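Local coordinates for elongation factor G (Thermus thermophilus, PDB 2DY1), which binds GTP together with magnesium and probably acts as a GTPase in the elongation phase of protein synthesis, at residues Y480-A490 / G532-H543. Residues are numbered along the deposited sequence; the frame is centred on the assembly and turned at random.
Sequences YGDVWLRLEPA and GFKAIVYNGSYH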
# COMPACT_ATOMS: atom_id res chain seq x y z
N TYR A 480 8.04 -14.99 -53.38
CA TYR A 480 7.16 -16.14 -53.51
C TYR A 480 7.02 -16.92 -52.20
O TYR A 480 8.01 -17.36 -51.63
CB TYR A 480 7.66 -17.07 -54.63
CG TYR A 480 6.78 -18.28 -54.86
CD1 TYR A 480 6.93 -19.44 -54.09
CD2 TYR A 480 5.78 -18.25 -55.82
CE1 TYR A 480 6.11 -20.54 -54.29
CE2 TYR A 480 4.94 -19.34 -56.02
CZ TYR A 480 5.11 -20.48 -55.26
OH TYR A 480 4.27 -21.55 -55.46
N GLY A 481 5.77 -17.04 -51.75
CA GLY A 481 5.45 -17.79 -50.55
C GLY A 481 4.15 -18.52 -50.81
O GLY A 481 3.20 -17.94 -51.34
N ASP A 482 4.08 -19.80 -50.44
CA ASP A 482 2.87 -20.59 -50.68
C ASP A 482 2.69 -21.49 -49.47
O ASP A 482 3.51 -22.38 -49.23
CB ASP A 482 3.07 -21.41 -51.96
CG ASP A 482 1.91 -22.32 -52.26
OD1 ASP A 482 2.06 -23.15 -53.18
OD2 ASP A 482 0.85 -22.23 -51.60
N VAL A 483 1.63 -21.23 -48.72
CA VAL A 483 1.36 -21.96 -47.50
C VAL A 483 -0.06 -22.50 -47.41
O VAL A 483 -1.02 -21.78 -47.68
CB VAL A 483 1.58 -21.01 -46.26
CG1 VAL A 483 1.21 -21.70 -44.96
CG2 VAL A 483 3.02 -20.54 -46.23
N TRP A 484 -0.19 -23.78 -47.08
CA TRP A 484 -1.51 -24.34 -46.86
C TRP A 484 -1.61 -24.50 -45.35
O TRP A 484 -0.80 -25.19 -44.71
CB TRP A 484 -1.68 -25.68 -47.58
CG TRP A 484 -1.90 -25.49 -49.04
CD1 TRP A 484 -0.93 -25.37 -50.00
CD2 TRP A 484 -3.16 -25.36 -49.72
NE1 TRP A 484 -1.53 -25.18 -51.24
CE2 TRP A 484 -2.89 -25.17 -51.09
CE3 TRP A 484 -4.50 -25.40 -49.29
CZ2 TRP A 484 -3.90 -25.02 -52.05
CZ3 TRP A 484 -5.51 -25.25 -50.25
CH2 TRP A 484 -5.20 -25.06 -51.61
N LEU A 485 -2.65 -23.87 -44.79
CA LEU A 485 -2.89 -23.83 -43.35
C LEU A 485 -4.24 -24.40 -42.92
O LEU A 485 -5.27 -24.09 -43.50
CB LEU A 485 -2.84 -22.37 -42.90
CG LEU A 485 -3.24 -22.09 -41.44
CD1 LEU A 485 -2.11 -22.57 -40.53
CD2 LEU A 485 -3.46 -20.58 -41.24
N ARG A 486 -4.22 -25.22 -41.88
CA ARG A 486 -5.45 -25.77 -41.31
C ARG A 486 -5.51 -25.21 -39.88
O ARG A 486 -4.52 -25.27 -39.15
CB ARG A 486 -5.38 -27.31 -41.27
CG ARG A 486 -6.59 -28.01 -40.69
CD ARG A 486 -6.32 -29.52 -40.66
NE ARG A 486 -7.41 -30.32 -40.10
CZ ARG A 486 -8.52 -30.66 -40.76
NH1 ARG A 486 -8.71 -30.27 -42.02
NH2 ARG A 486 -9.44 -31.41 -40.17
N LEU A 487 -6.66 -24.67 -39.50
CA LEU A 487 -6.88 -24.13 -38.15
C LEU A 487 -7.91 -25.00 -37.45
O LEU A 487 -8.94 -25.34 -38.01
CB LEU A 487 -7.41 -22.69 -38.21
CG LEU A 487 -6.48 -21.61 -38.74
CD1 LEU A 487 -7.20 -20.26 -38.66
CD2 LEU A 487 -5.18 -21.56 -37.93
N GLU A 488 -7.63 -25.36 -36.20
CA GLU A 488 -8.56 -26.19 -35.45
C GLU A 488 -8.78 -25.59 -34.08
O GLU A 488 -7.84 -25.11 -33.45
CB GLU A 488 -8.00 -27.59 -35.27
CG GLU A 488 -7.59 -28.26 -36.56
CD GLU A 488 -7.07 -29.67 -36.34
OE1 GLU A 488 -6.56 -29.95 -35.24
OE2 GLU A 488 -7.17 -30.48 -37.28
N PRO A 489 -10.04 -25.60 -33.61
CA PRO A 489 -10.30 -25.05 -32.28
C PRO A 489 -9.44 -25.84 -31.31
O PRO A 489 -9.26 -27.04 -31.48
CB PRO A 489 -11.79 -25.33 -32.09
CG PRO A 489 -12.33 -25.26 -33.48
CD PRO A 489 -11.28 -26.03 -34.27
N ALA A 490 -8.88 -25.18 -30.30
CA ALA A 490 -8.04 -25.87 -29.32
C ALA A 490 -8.07 -25.10 -28.00
O ALA A 490 -8.35 -23.91 -27.98
CB ALA A 490 -6.62 -25.98 -29.82
N GLY A 532 -6.91 -19.83 -28.66
CA GLY A 532 -7.62 -21.09 -28.71
C GLY A 532 -7.65 -21.79 -30.06
O GLY A 532 -8.71 -22.26 -30.49
N PHE A 533 -6.51 -21.87 -30.73
CA PHE A 533 -6.45 -22.56 -32.02
C PHE A 533 -5.13 -23.25 -32.22
O PHE A 533 -4.10 -22.83 -31.69
CB PHE A 533 -6.68 -21.61 -33.20
CG PHE A 533 -5.60 -20.58 -33.37
CD1 PHE A 533 -5.72 -19.32 -32.78
CD2 PHE A 533 -4.46 -20.86 -34.11
CE1 PHE A 533 -4.72 -18.36 -32.93
CE2 PHE A 533 -3.45 -19.91 -34.27
CZ PHE A 533 -3.58 -18.65 -33.67
N LYS A 534 -5.17 -24.33 -33.01
CA LYS A 534 -3.98 -25.07 -33.36
C LYS A 534 -3.81 -24.72 -34.84
O LYS A 534 -4.78 -24.76 -35.60
CB LYS A 534 -4.20 -26.57 -33.19
CG LYS A 534 -2.98 -27.41 -33.55
CD LYS A 534 -3.26 -28.91 -33.39
CE LYS A 534 -3.60 -29.27 -31.95
NZ LYS A 534 -3.80 -30.74 -31.78
N ALA A 535 -2.59 -24.35 -35.22
CA ALA A 535 -2.28 -24.00 -36.60
C ALA A 535 -1.40 -25.11 -37.15
O ALA A 535 -0.31 -25.38 -36.63
CB ALA A 535 -1.55 -22.66 -36.65
N ILE A 536 -1.87 -25.75 -38.22
CA ILE A 536 -1.16 -26.83 -38.87
C ILE A 536 -0.76 -26.42 -40.30
O ILE A 536 -1.63 -26.11 -41.12
CB ILE A 536 -2.06 -28.09 -38.94
CG1 ILE A 536 -2.51 -28.49 -37.53
CG2 ILE A 536 -1.30 -29.24 -39.60
CD1 ILE A 536 -3.52 -29.63 -37.50
N VAL A 537 0.54 -26.40 -40.58
CA VAL A 537 1.02 -26.07 -41.93
C VAL A 537 1.27 -27.44 -42.55
O VAL A 537 2.17 -28.17 -42.12
CB VAL A 537 2.28 -25.21 -41.86
CG1 VAL A 537 2.89 -25.04 -43.29
CG2 VAL A 537 1.91 -23.85 -41.28
N TYR A 538 0.47 -27.77 -43.56
CA TYR A 538 0.51 -29.10 -44.14
C TYR A 538 0.89 -29.26 -45.59
O TYR A 538 1.03 -30.39 -46.07
CB TYR A 538 -0.84 -29.77 -43.91
CG TYR A 538 -2.00 -29.13 -44.64
CD1 TYR A 538 -2.70 -28.04 -44.09
CD2 TYR A 538 -2.41 -29.61 -45.88
CE1 TYR A 538 -3.78 -27.47 -44.78
CE2 TYR A 538 -3.47 -29.05 -46.57
CZ TYR A 538 -4.15 -27.98 -46.01
OH TYR A 538 -5.21 -27.43 -46.70
N ASN A 539 1.04 -28.16 -46.31
CA ASN A 539 1.43 -28.24 -47.71
C ASN A 539 1.89 -26.84 -48.10
O ASN A 539 1.76 -25.89 -47.32
CB ASN A 539 0.23 -28.70 -48.56
CG ASN A 539 0.62 -29.13 -49.98
OD1 ASN A 539 -0.24 -29.26 -50.86
ND2 ASN A 539 1.90 -29.36 -50.20
N GLY A 540 2.45 -26.71 -49.29
CA GLY A 540 2.92 -25.42 -49.75
C GLY A 540 3.98 -25.65 -50.80
O GLY A 540 4.15 -26.77 -51.31
N SER A 541 4.70 -24.60 -51.16
CA SER A 541 5.74 -24.75 -52.16
C SER A 541 6.64 -23.54 -52.07
O SER A 541 6.29 -22.54 -51.43
CB SER A 541 5.14 -24.89 -53.57
OG SER A 541 4.46 -23.71 -54.01
N TYR A 542 7.82 -23.64 -52.68
CA TYR A 542 8.76 -22.54 -52.67
C TYR A 542 9.60 -22.55 -53.93
O TYR A 542 9.60 -23.53 -54.68
CB TYR A 542 9.69 -22.63 -51.46
CG TYR A 542 10.87 -23.56 -51.64
CD1 TYR A 542 10.70 -24.94 -51.63
CD2 TYR A 542 12.14 -23.05 -51.87
CE1 TYR A 542 11.78 -25.80 -51.84
CE2 TYR A 542 13.22 -23.90 -52.08
CZ TYR A 542 13.03 -25.27 -52.06
OH TYR A 542 14.08 -26.10 -52.31
N HIS A 543 10.28 -21.44 -54.18
CA HIS A 543 11.17 -21.35 -55.34
C HIS A 543 12.48 -20.86 -54.78
O HIS A 543 12.54 -19.85 -54.08
CB HIS A 543 10.62 -20.38 -56.39
CG HIS A 543 9.56 -20.97 -57.27
ND1 HIS A 543 9.81 -22.05 -58.10
CD2 HIS A 543 8.26 -20.65 -57.45
CE1 HIS A 543 8.71 -22.37 -58.75
NE2 HIS A 543 7.75 -21.53 -58.38
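Arg-486 and Ile-536 exchange two backbone hydrogen bonds, N to O 2.8 Å each way, at the middle of an antiparallel strand pair in the domain IV sheet, far from the GTP. Glu-488 and Lys-534 repeat the exchange. A beta bulge at Tyr-538 inserts one residue opposite Trp-484, whose O accepts Tyr-538 N while its N donates to Asn-539 O. The bulge backbone and a chi1 of 66° lay the Tyr-538 ring across the neighbouring strand, with Trp-484 CB 3.9 Å from the ring centroid over one face and Arg-486 N at its edge. On the opposite face of the sheet, Leu-485 CD1 and Leu-487 CD2 converge on Ala-535 CB. Where strand 480-489 faces Ser-541 and His-543, His-543 turns an edge onto the Tyr-480 ring, CD2 lying 3.6 Å above its centre. Ser-541 OG links two groups there: it accepts from Tyr-480 OH at 2.6 Å and donates to the anti side of Asp-482 OD1 at 2.6 Å. Farther out, Leu-485 packs against Ile-516 of helix 509-520 and Ala-559 of helix 549-566, Leu-487 against Val-563 of the latter. Arg-486 NH1 engages Glu-465 of strand 464-474; its chain, extended through NE, reaches along its own strand into a salt bridge, NE to Glu-488 OE2 2.8 Å.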